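Local coordinates for ribosome inactivating type 1 protein (Iris hollandica, PDB 3MVG) that is a plant type 1 ribosome-inactivating protein, a single-chain member of a family named for its action on ribosomes, at residues I1-T9 against L49-N59. Numbering follows the deposited sequence.
Sequences IETVEFRVT and LLFVRLFDWGN
Arg7 spreads its guanidinium flat over one face of the Phe55 ring, the two planes 4° apart and Arg7 CZ 3.6 Å from the ring centroid, stacking and cation-pi in one. A bend at chi2 (-148°) brings the chain alongside Phe55, and Arg7 CD adds a CH-pi contact on that face. On the sheet face carrying Thr3, Phe51 and Phe55, Glu5 and Arg53 run side by side. In the conformer described, Glu5 OE2 alone takes both donors of the salt bridge, Arg53 NE at 2.7 Å through its anti lone pair and Arg53 NH1 at 2.8 Å from above the carboxylate plane, with carboxylate and guanidinium planes nearly perpendicular. Thr3 CG2 lies over one face of that guanidinium, offset toward its rim, and a water links Thr3 OG1 to Arg53 NH2. Ile1 CB, again in the conformer described, sits over the centre of the Phe51 ring, 3.5 Å from its centroid, while beyond the strands Val8 CG2 packs on the six-membered ring of Trp57. The other face holds Val4, Phe6, Val52 and Leu54, the first three meeting Phe19 of helix 13-27. Backbone hydrogen bonds alternate between the strands, from Phe51 N to Glu2 O through to Val8 N to Phe55 O. Strand 3-7, at the sheet edge within this chain, parallels 49-55, linked through helix 13-27 and two short strands in the beta-alpha-beta crossover that begins the ribosome-inactivating protein fold.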
ATOM      1  N   ILE A   1      -3.972  10.441 -28.870  0.50 17.22           N
ATOM      2  CA  ILE A   1      -3.271   9.387 -28.081  0.50 16.89           C
ATOM      3  C   ILE A   1      -4.134   8.942 -26.905  0.50 16.75           C
ATOM      4  O   ILE A   1      -4.740   9.789 -26.239  0.50 16.91           O
ATOM      5  CB  ILE A   1      -1.925   9.918 -27.548  0.50 16.90           C
ATOM      6  CG1 ILE A   1      -1.003  10.305 -28.705  0.50 16.86           C
ATOM      7  CG2 ILE A   1      -1.253   8.895 -26.641  0.50 15.88           C
ATOM      8  CD1 ILE A   1      -0.729   9.169 -29.677  0.50 16.15           C
ATOM      9  N   GLU A   2      -4.185   7.631 -26.650  1.00 16.95           N
ATOM     10  CA  GLU A   2      -4.842   7.086 -25.453  1.00 15.85           C
ATOM     11  C   GLU A   2      -4.553   7.951 -24.227  1.00 14.55           C
ATOM     12  O   GLU A   2      -3.396   8.289 -23.965  1.00 13.56           O
ATOM     13  CB  GLU A   2      -4.328   5.677 -25.189  1.00 16.71           C
ATOM     14  CG  GLU A   2      -5.100   4.918 -24.133  1.00 17.60           C
ATOM     15  CD  GLU A   2      -6.449   4.443 -24.626  1.00 20.15           C
ATOM     16  OE1 GLU A   2      -7.371   4.351 -23.794  1.00 20.43           O
ATOM     17  OE2 GLU A   2      -6.587   4.178 -25.840  1.00 21.06           O
ATOM     18  N   THR A   3      -5.607   8.309 -23.497  1.00 14.05           N
ATOM     19  CA  THR A   3      -5.493   9.252 -22.378  1.00 14.41           C
ATOM     20  C   THR A   3      -6.117   8.701 -21.107  1.00 14.19           C
ATOM     21  O   THR A   3      -7.213   8.124 -21.143  1.00 14.88           O
ATOM     22  CB  THR A   3      -6.141  10.605 -22.747  1.00 14.94           C
ATOM     23  OG1 THR A   3      -5.523  11.103 -23.935  1.00 15.57           O
ATOM     24  CG2 THR A   3      -5.981  11.642 -21.626  1.00 15.76           C
ATOM     25  N   VAL A   4      -5.388   8.869 -19.999  0.50 13.70           N
ATOM     26  CA  VAL A   4      -5.811   8.514 -18.641  0.50 13.48           C
ATOM     27  C   VAL A   4      -5.832   9.797 -17.807  0.50 13.30           C
ATOM     28  O   VAL A   4      -4.848  10.536 -17.791  0.50 12.98           O
ATOM     29  CB  VAL A   4      -4.809   7.538 -17.981  0.50 13.70           C
ATOM     30  CG1 VAL A   4      -5.261   7.183 -16.570  0.50 13.40           C
ATOM     31  CG2 VAL A   4      -4.632   6.284 -18.829  0.50 13.73           C
ATOM     32  N   GLU A   5      -6.940  10.076 -17.126  0.50 13.38           N
ATOM     33  CA  GLU A   5      -7.089  11.347 -16.404  0.50 13.52           C
ATOM     34  C   GLU A   5      -7.089  11.218 -14.882  0.50 12.96           C
ATOM     35  O   GLU A   5      -7.483  10.188 -14.334  0.50 13.01           O
ATOM     36  CB  GLU A   5      -8.373  12.066 -16.834  0.50 14.22           C
ATOM     37  CG  GLU A   5      -8.453  12.404 -18.311  0.50 15.38           C
ATOM     38  CD  GLU A   5      -9.700  13.196 -18.657  0.50 17.08           C
ATOM     39  OE1 GLU A   5     -10.785  12.832 -18.160  0.50 18.70           O
ATOM     40  OE2 GLU A   5      -9.595  14.171 -19.433  0.50 18.45           O
ATOM     41  N   PHE A   6      -6.659  12.287 -14.211  1.00 12.52           N
ATOM     42  CA  PHE A   6      -6.724  12.390 -12.754  1.00 12.30           C
ATOM     43  C   PHE A   6      -6.976  13.846 -12.383  1.00 12.08           C
ATOM     44  O   PHE A   6      -6.339  14.752 -12.931  1.00 11.84           O
ATOM     45  CB  PHE A   6      -5.437  11.899 -12.086  1.00 12.38           C
ATOM     46  CG  PHE A   6      -5.446  12.054 -10.591  1.00 11.97           C
ATOM     47  CD1 PHE A   6      -4.772  13.110  -9.986  1.00 12.79           C
ATOM     48  CD2 PHE A   6      -6.163  11.172  -9.787  1.00 13.53           C
ATOM     49  CE1 PHE A   6      -4.797  13.268  -8.609  1.00 14.17           C
ATOM     50  CE2 PHE A   6      -6.188  11.338  -8.400  1.00 14.37           C
ATOM     51  CZ  PHE A   6      -5.500  12.384  -7.823  1.00 13.96           C
ATOM     52  N   ARG A   7      -7.912  14.065 -11.458  1.00 12.28           N
ATOM     53  CA  ARG A   7      -8.226  15.407 -10.956  1.00 12.32           C
ATOM     54  C   ARG A   7      -8.003  15.476  -9.464  1.00 12.22           C
ATOM     55  O   ARG A   7      -8.441  14.584  -8.731  1.00 11.97           O
ATOM     56  CB  ARG A   7      -9.674  15.792 -11.259  1.00 13.44           C
ATOM     57  CG  ARG A   7     -10.074  15.503 -12.678  1.00 14.54           C
ATOM     58  CD  ARG A   7     -11.091  16.489 -13.167  1.00 17.45           C
ATOM     59  NE  ARG A   7     -11.493  16.163 -14.532  1.00 18.11           N
ATOM     60  CZ  ARG A   7     -12.134  16.995 -15.341  1.00 18.91           C
ATOM     61  NH1 ARG A   7     -12.456  18.207 -14.913  1.00 20.37           N
ATOM     62  NH2 ARG A   7     -12.454  16.612 -16.569  1.00 20.74           N
ATOM     63  N   VAL A   8      -7.347  16.533  -8.996  1.00 11.89           N
ATOM     64  CA  VAL A   8      -7.107  16.643  -7.562  1.00 12.46           C
ATOM     65  C   VAL A   8      -8.376  16.862  -6.729  1.00 12.40           C
ATOM     66  O   VAL A   8      -8.466  16.368  -5.607  1.00 12.50           O
ATOM     67  CB  VAL A   8      -6.033  17.700  -7.188  1.00 11.68           C
ATOM     68  CG1 VAL A   8      -4.664  17.296  -7.725  1.00 12.38           C
ATOM     69  CG2 VAL A   8      -6.408  19.094  -7.657  1.00 11.96           C
ATOM     70  N   THR A   9      -9.353  17.566  -7.297  0.50 12.19           N
ATOM     71  CA  THR A   9     -10.606  17.870  -6.601  0.50 12.09           C
ATOM     72  C   THR A   9     -11.327  16.596  -6.172  0.50 12.57           C
ATOM     73  O   THR A   9     -11.601  15.723  -6.994  0.50 12.71           O
ATOM     74  CB  THR A   9     -11.519  18.748  -7.480  0.50 11.91           C
ATOM     75  OG1 THR A   9     -10.898  20.031  -7.657  0.50 10.43           O
ATOM     76  CG2 THR A   9     -12.908  18.929  -6.851  0.50 12.08           C
ATOM     77  N   LEU A  49       3.181   5.649 -26.963  1.00 13.94           N
ATOM     78  CA  LEU A  49       2.880   6.808 -26.114  1.00 14.12           C
ATOM     79  C   LEU A  49       1.579   6.675 -25.340  1.00 13.71           C
ATOM     80  O   LEU A  49       0.665   5.939 -25.735  1.00 14.32           O
ATOM     81  CB  LEU A  49       2.872   8.101 -26.941  1.00 14.69           C
ATOM     82  CG  LEU A  49       4.150   8.422 -27.721  1.00 16.15           C
ATOM     83  CD1 LEU A  49       3.984   9.704 -28.538  1.00 18.23           C
ATOM     84  CD2 LEU A  49       5.368   8.520 -26.809  1.00 16.56           C
ATOM     85  N   LEU A  50       1.506   7.391 -24.222  1.00 12.86           N
ATOM     86  CA  LEU A  50       0.296   7.471 -23.430  1.00 12.95           C
ATOM     87  C   LEU A  50       0.202   8.883 -22.879  1.00 12.84           C
ATOM     88  O   LEU A  50       1.198   9.448 -22.439  1.00 13.77           O
ATOM     89  CB  LEU A  50       0.346   6.437 -22.298  1.00 13.09           C
ATOM     90  CG  LEU A  50      -0.910   6.304 -21.447  1.00 14.46           C
ATOM     91  CD1 LEU A  50      -2.064   5.747 -22.255  1.00 16.17           C
ATOM     92  CD2 LEU A  50      -0.618   5.405 -20.271  1.00 16.18           C
ATOM     93  N   PHE A  51      -0.991   9.460 -22.918  1.00 11.69           N
ATOM     94  CA  PHE A  51      -1.230  10.780 -22.340  1.00 11.69           C
ATOM     95  C   PHE A  51      -1.846  10.628 -20.954  1.00 11.14           C
ATOM     96  O   PHE A  51      -2.746   9.802 -20.757  1.00 11.37           O
ATOM     97  CB  PHE A  51      -2.200  11.581 -23.212  1.00 12.04           C
ATOM     98  CG  PHE A  51      -1.592  12.187 -24.465  1.00 13.38           C
ATOM     99  CD1 PHE A  51      -2.382  12.993 -25.272  1.00 15.74           C
ATOM    100  CD2 PHE A  51      -0.257  11.998 -24.829  1.00 14.51           C
ATOM    101  CE1 PHE A  51      -1.876  13.584 -26.438  1.00 16.56           C
ATOM    102  CE2 PHE A  51       0.260  12.583 -26.001  1.00 15.75           C
ATOM    103  CZ  PHE A  51      -0.556  13.379 -26.798  1.00 16.33           C
ATOM    104  N   VAL A  52      -1.394  11.457 -20.016  1.00 10.82           N
ATOM    105  CA  VAL A  52      -1.931  11.491 -18.665  1.00 11.22           C
ATOM    106  C   VAL A  52      -2.355  12.925 -18.401  1.00 11.11           C
ATOM    107  O   VAL A  52      -1.513  13.805 -18.218  1.00 10.76           O
ATOM    108  CB  VAL A  52      -0.889  11.029 -17.619  1.00 11.06           C
ATOM    109  CG1 VAL A  52      -1.467  11.115 -16.209  1.00 12.09           C
ATOM    110  CG2 VAL A  52      -0.461   9.608 -17.907  1.00 12.39           C
ATOM    111  N   ARG A  53      -3.664  13.164 -18.431  1.00 11.05           N
ATOM    112  CA  ARG A  53      -4.188  14.505 -18.244  1.00 11.79           C
ATOM    113  C   ARG A  53      -4.495  14.744 -16.777  1.00 11.41           C
ATOM    114  O   ARG A  53      -5.277  14.005 -16.166  1.00 11.98           O
ATOM    115  CB  ARG A  53      -5.416  14.749 -19.126  1.00 12.66           C
ATOM    116  CG  ARG A  53      -5.883  16.207 -19.092  1.00 14.77           C
ATOM    117  CD  ARG A  53      -6.692  16.636 -20.312  0.80 19.52           C
ATOM    118  NE  ARG A  53      -7.733  15.679 -20.677  0.80 23.93           N
ATOM    119  CZ  ARG A  53      -7.795  15.049 -21.848  0.80 25.59           C
ATOM    120  NH1 ARG A  53      -8.779  14.193 -22.088  0.80 27.03           N
ATOM    121  NH2 ARG A  53      -6.880  15.272 -22.782  1.00 28.19           N
ATOM    122  N   LEU A  54      -3.858  15.765 -16.216  1.00 11.13           N
ATOM    123  CA  LEU A  54      -3.949  16.065 -14.794  1.00 11.25           C
ATOM    124  C   LEU A  54      -4.576  17.425 -14.585  1.00 11.16           C
ATOM    125  O   LEU A  54      -4.200  18.384 -15.252  1.00 12.11           O
ATOM    126  CB  LEU A  54      -2.554  16.075 -14.178  1.00 11.54           C
ATOM    127  CG  LEU A  54      -1.713  14.805 -14.319  1.00 10.80           C
ATOM    128  CD1 LEU A  54      -0.323  15.066 -13.791  1.00 11.91           C
ATOM    129  CD2 LEU A  54      -2.366  13.665 -13.566  1.00 11.93           C
ATOM    130  N   PHE A  55      -5.492  17.513 -13.623  1.00 11.07           N
ATOM    131  CA  PHE A  55      -6.259  18.741 -13.356  1.00 10.85           C
ATOM    132  C   PHE A  55      -5.968  19.275 -11.963  1.00 10.95           C
ATOM    133  O   PHE A  55      -6.010  18.524 -10.984  1.00 10.78           O
ATOM    134  CB  PHE A  55      -7.761  18.470 -13.482  1.00 11.46           C
ATOM    135  CG  PHE A  55      -8.220  18.126 -14.878  1.00 11.82           C
ATOM    136  CD1 PHE A  55      -8.034  16.854 -15.401  1.00 13.61           C
ATOM    137  CD2 PHE A  55      -8.888  19.072 -15.659  1.00 13.25           C
ATOM    138  CE1 PHE A  55      -8.475  16.532 -16.683  1.00 14.11           C
ATOM    139  CE2 PHE A  55      -9.340  18.755 -16.946  1.00 14.33           C
ATOM    140  CZ  PHE A  55      -9.133  17.490 -17.457  1.00 14.96           C
ATOM    141  N   ASP A  56      -5.672  20.570 -11.872  1.00 10.56           N
ATOM    142  CA  ASP A  56      -5.409  21.214 -10.585  1.00 11.48           C
ATOM    143  C   ASP A  56      -6.702  21.573  -9.842  1.00 11.46           C
ATOM    144  O   ASP A  56      -7.777  21.153 -10.259  1.00 11.28           O
ATOM    145  CB  ASP A  56      -4.465  22.415 -10.756  1.00 11.68           C
ATOM    146  CG  ASP A  56      -5.121  23.622 -11.417  1.00 11.86           C
ATOM    147  OD1 ASP A  56      -6.361  23.638 -11.617  1.00 11.76           O
ATOM    148  OD2 ASP A  56      -4.370  24.566 -11.739  1.00 12.76           O
ATOM    149  N   TRP A  57      -6.598  22.319  -8.743  1.00 12.46           N
ATOM    150  CA  TRP A  57      -7.787  22.620  -7.934  1.00 13.60           C
ATOM    151  C   TRP A  57      -8.856  23.386  -8.709  1.00 14.20           C
ATOM    152  O   TRP A  57     -10.040  23.263  -8.404  1.00 15.01           O
ATOM    153  CB  TRP A  57      -7.450  23.375  -6.644  1.00 14.21           C
ATOM    154  CG  TRP A  57      -6.596  22.625  -5.654  1.00 14.27           C
ATOM    155  CD1 TRP A  57      -5.347  22.976  -5.229  1.00 14.53           C
ATOM    156  CD2 TRP A  57      -6.925  21.411  -4.958  1.00 15.05           C
ATOM    157  NE1 TRP A  57      -4.879  22.069  -4.314  1.00 15.49           N
ATOM    158  CE2 TRP A  57      -5.820  21.092  -4.134  1.00 14.56           C
ATOM    159  CE3 TRP A  57      -8.043  20.569  -4.943  1.00 15.46           C
ATOM    160  CZ2 TRP A  57      -5.796  19.958  -3.317  1.00 16.24           C
ATOM    161  CZ3 TRP A  57      -8.016  19.437  -4.131  1.00 16.38           C
ATOM    162  CH2 TRP A  57      -6.899  19.148  -3.328  1.00 16.16           C
ATOM    163  N   GLY A  58      -8.443  24.164  -9.705  1.00 13.35           N
ATOM    164  CA  GLY A  58      -9.383  24.904 -10.551  1.00 13.26           C
ATOM    165  C   GLY A  58      -9.726  24.202 -11.853  1.00 13.07           C
ATOM    166  O   GLY A  58     -10.257  24.818 -12.777  1.00 12.76           O
ATOM    167  N   ASN A  59      -9.439  22.902 -11.928  1.00 12.82           N
ATOM    168  CA  ASN A  59      -9.590  22.126 -13.160  1.00 13.11           C
ATOM    169  C   ASN A  59      -8.853  22.664 -14.376  1.00 12.90           C
ATOM    170  O   ASN A  59      -9.285  22.467 -15.512  1.00 13.31           O
ATOM    171  CB  ASN A  59     -11.061  21.848 -13.486  1.00 13.55           C
ATOM    172  CG  ASN A  59     -11.629  20.745 -12.644  1.00 14.87           C
ATOM    173  OD1 ASN A  59     -10.911  19.824 -12.229  1.00 14.74           O
ATOM    174  ND2 ASN A  59     -12.921  20.819 -12.375  1.00 16.25           N
TER
HETATM  175  O   HOH W   1      -5.863  13.672 -24.760  1.00 34.55           O
HETATM  176  O   HOH W   2      -9.505  19.192  -9.905  1.00 16.56           O
HETATM  177  O   HOH W   3     -11.457  22.262  -6.004  1.00 22.86           O